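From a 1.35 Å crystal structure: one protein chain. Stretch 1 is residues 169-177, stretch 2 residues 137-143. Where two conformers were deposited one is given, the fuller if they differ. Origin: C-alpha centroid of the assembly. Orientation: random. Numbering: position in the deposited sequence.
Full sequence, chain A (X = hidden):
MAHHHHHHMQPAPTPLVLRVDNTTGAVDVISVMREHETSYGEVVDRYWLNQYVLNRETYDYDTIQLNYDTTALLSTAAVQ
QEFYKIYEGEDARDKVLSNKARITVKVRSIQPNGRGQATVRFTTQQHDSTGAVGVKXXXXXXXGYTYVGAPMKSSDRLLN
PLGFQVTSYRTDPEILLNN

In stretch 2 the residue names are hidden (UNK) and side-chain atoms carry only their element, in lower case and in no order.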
# COMPACT_ATOMS: atom_id res chain seq x y z
N TYR A 169 -3.02 20.42 1.05
CA TYR A 169 -2.26 19.73 2.08
C TYR A 169 -1.22 20.66 2.66
O TYR A 169 -0.38 21.16 1.94
CB TYR A 169 -1.59 18.49 1.50
CG TYR A 169 -0.86 17.65 2.50
CD1 TYR A 169 -1.50 16.59 3.14
CD2 TYR A 169 0.48 17.86 2.81
CE1 TYR A 169 -0.85 15.79 4.04
CE2 TYR A 169 1.14 17.06 3.71
CZ TYR A 169 0.47 16.02 4.32
OH TYR A 169 1.10 15.19 5.23
N ARG A 170 -1.27 20.82 3.97
CA ARG A 170 -0.21 21.49 4.70
C ARG A 170 0.06 20.76 5.99
O ARG A 170 -0.81 20.04 6.50
CB ARG A 170 -0.57 22.95 5.01
CG ARG A 170 -1.81 23.12 5.85
CD ARG A 170 -2.11 24.59 6.18
NE ARG A 170 -1.02 25.21 6.93
CZ ARG A 170 -0.31 26.28 6.58
NH1 ARG A 170 -0.57 26.99 5.49
NH2 ARG A 170 0.68 26.66 7.38
N THR A 171 1.27 20.94 6.52
CA THR A 171 1.63 20.42 7.86
C THR A 171 2.12 21.58 8.71
O THR A 171 2.67 22.56 8.20
CB THR A 171 2.70 19.32 7.79
OG1 THR A 171 3.85 19.84 7.12
CG2 THR A 171 2.19 18.13 7.05
N ASP A 172 1.84 21.47 10.01
CA ASP A 172 2.23 22.48 10.99
C ASP A 172 2.58 21.78 12.30
O ASP A 172 2.08 20.71 12.58
CB ASP A 172 1.07 23.42 11.23
CG ASP A 172 0.68 24.23 10.00
OD1 ASP A 172 1.35 25.24 9.68
OD2 ASP A 172 -0.28 23.84 9.29
N PRO A 173 3.37 22.44 13.16
CA PRO A 173 3.59 21.90 14.50
C PRO A 173 2.29 21.81 15.28
O PRO A 173 1.44 22.70 15.22
CB PRO A 173 4.53 22.93 15.14
CG PRO A 173 5.24 23.55 13.98
CD PRO A 173 4.19 23.64 12.92
N GLU A 174 2.15 20.72 16.03
CA GLU A 174 1.01 20.56 16.92
C GLU A 174 1.17 21.47 18.13
O GLU A 174 2.25 21.67 18.61
CB GLU A 174 0.91 19.11 17.39
CG GLU A 174 -0.41 18.78 18.08
CD GLU A 174 -0.51 17.36 18.58
OE1 GLU A 174 0.51 16.65 18.57
OE2 GLU A 174 -1.60 16.98 19.05
N ILE A 175 0.05 21.98 18.60
CA ILE A 175 -0.03 22.73 19.85
C ILE A 175 -0.07 21.73 21.00
O ILE A 175 -0.85 20.77 20.95
CB ILE A 175 -1.30 23.58 19.87
CG1 ILE A 175 -1.21 24.68 18.82
CG2 ILE A 175 -1.54 24.17 21.25
CD1 ILE A 175 -2.56 25.21 18.42
N LEU A 176 0.81 21.91 21.98
CA LEU A 176 0.93 21.01 23.14
C LEU A 176 0.90 21.86 24.40
O LEU A 176 1.84 22.59 24.68
CB LEU A 176 2.23 20.21 23.06
CG LEU A 176 2.34 19.32 21.80
CD1 LEU A 176 3.73 18.71 21.65
CD2 LEU A 176 1.29 18.22 21.84
N LEU A 177 -0.23 21.82 25.10
CA LEU A 177 -0.44 22.63 26.31
C LEU A 177 -0.13 21.78 27.54
O LEU A 177 -0.98 21.05 28.03
CB LEU A 177 -1.88 23.13 26.36
CG LEU A 177 -2.38 23.91 25.15
CD1 LEU A 177 -3.79 24.40 25.39
CD2 LEU A 177 -1.47 25.08 24.79
N UNK A 137 9.12 14.96 16.15
CA UNK A 137 8.38 16.15 15.75
C UNK A 137 6.90 15.83 15.81
O UNK A 137 6.46 14.90 15.17
o UNK A 137 10.24 19.05 14.69
c UNK A 137 10.73 17.92 14.82
c UNK A 137 10.20 16.76 14.05
c UNK A 137 8.72 16.55 14.32
n UNK A 137 11.73 17.67 15.66
N UNK A 138 6.13 16.59 16.58
CA UNK A 138 4.68 16.43 16.67
C UNK A 138 4.02 17.39 15.71
O UNK A 138 4.12 18.60 15.87
c UNK A 138 4.23 16.68 18.11
c UNK A 138 6.08 15.81 19.71
c UNK A 138 4.88 15.75 19.09
c UNK A 138 5.11 13.95 20.33
n UNK A 138 4.29 14.57 19.49
n UNK A 138 6.20 14.67 20.46
N UNK A 139 3.36 16.83 14.70
CA UNK A 139 2.84 17.59 13.58
C UNK A 139 1.34 17.36 13.41
O UNK A 139 0.78 16.38 13.92
c UNK A 139 5.71 17.14 10.97
c UNK A 139 3.55 17.18 12.29
n UNK A 139 5.25 17.80 9.92
c UNK A 139 5.05 17.44 12.30
o UNK A 139 6.62 16.32 10.88
N UNK A 140 0.70 18.29 12.71
CA UNK A 140 -0.71 18.18 12.29
C UNK A 140 -0.76 18.46 10.81
O UNK A 140 -0.30 19.52 10.36
c UNK A 140 -1.63 19.25 12.94
c UNK A 140 -3.08 19.02 12.54
c UNK A 140 -1.50 19.20 14.45
c UNK A 140 -2.11 17.96 15.04
N UNK A 141 -1.33 17.52 10.04
CA UNK A 141 -1.66 17.79 8.64
C UNK A 141 -3.09 18.27 8.55
O UNK A 141 -3.98 17.68 9.16
c UNK A 141 -1.50 16.55 7.78
N UNK A 142 -3.30 19.34 7.79
CA UNK A 142 -4.65 19.84 7.51
C UNK A 142 -4.87 19.55 6.05
O UNK A 142 -4.09 20.00 5.19
o UNK A 142 -4.46 21.57 9.20
c UNK A 142 -6.15 21.85 7.51
c UNK A 142 -4.76 21.36 7.82
N UNK A 143 -5.88 18.75 5.76
CA UNK A 143 -6.03 18.13 4.45
C UNK A 143 -7.41 18.40 3.87
O UNK A 143 -8.43 18.18 4.53
c UNK A 143 -4.56 16.29 5.33
c UNK A 143 -5.79 15.99 3.15
c UNK A 143 -4.23 14.82 5.43
c UNK A 143 -5.84 16.61 4.55
O HOH W 1 4.85 20.70 18.32
O HOH W 2 5.69 17.76 7.07
O HOH W 3 -1.81 21.74 9.79

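Position 137 carries three side-chain carbons in a row, the third bearing one oxygen and one nitrogen, and the side chain stays clear of stretch 1. That is a carboxamide on a two-carbon tether, so the residue is Gln-137.

Position 138 has one carbon and then a five-membered ring of three carbons and two nitrogens, lying against the side chains of Glu-174 and Leu-176. The ring is an imidazole: His-138. CB lies 3.7 Å from Glu-174 OE1, and ring atom CG lies 4.1 Å from Leu-176 CD1, so the loop after the strand still packs on this residue. The backbone does more: Glu-174 N donates to His-138 O at 2.9 Å, almost perfectly straight.

Position 139 again shows three carbons ending in one oxygen and one nitrogen, and the nitrogen comes close to Thr-171; hence Gln-139, which was deposited in two conformers. Although CA-to-CB points away overall, NE2 comes within 3.7 Å of Thr-171 CB. A water accepts from Gln-139 NE2 at 2.9 Å and lies 2.8 Å from Thr-171 OG1, joining the two polar groups.

Position 140 has four carbons, forked at the first, with one arm two carbons long, and the end of that arm rests on the Glu-174 side chain: Ile-140, also deposited in two conformers. Its CD1 reaches Glu-174 CG at 3.6 Å, touching the aliphatic part of an acidic side chain.

Position 141 has a single carbon, lying against the Tyr-169 ring and Thr-171, so it is Ala-141. Its CB is 3.9 Å from Tyr-169 CE1 and 4.1 Å from Thr-171 CG2, a small group touched by both side chains.

Position 142 has one carbon carrying an oxygen and a second carbon, and it packs beside the Arg-170 side chain: the mark of Thr-142. CB sits 4.0 Å from Arg-170 CG. Its OG1 donates to a water at 2.7 Å, and that water donates to Asp-172 OD2 at 2.6 Å and to Ile-140 O at 2.7 Å.

Position 143 repeats the forked four-carbon pattern, against the Tyr-169 ring: Ile-143. CG1 meets Tyr-169 CD1 at 3.8 Å.

The contact is an antiparallel strand pair. Paired bonds join Arg-170 with Thr-142 and Asp-172 with Ile-140; Ile-140 N to Asp-172 O measures 2.8 Å. Proline has no amide hydrogen, but Pro-173 falls at a non-hydrogen-bonded pair, and the ladder resumes at Glu-174. Side chains sort by face: Tyr-169, Thr-171, Ala-141 and Ile-143 share one; Arg-170, Asp-172, Ile-140 and Thr-142 the other. There Arg-170 NH2 forms a salt bridge with Asp-172 OD1 at 2.8 Å, within one strand.

Stretch 2 (137-143) QHQIATI
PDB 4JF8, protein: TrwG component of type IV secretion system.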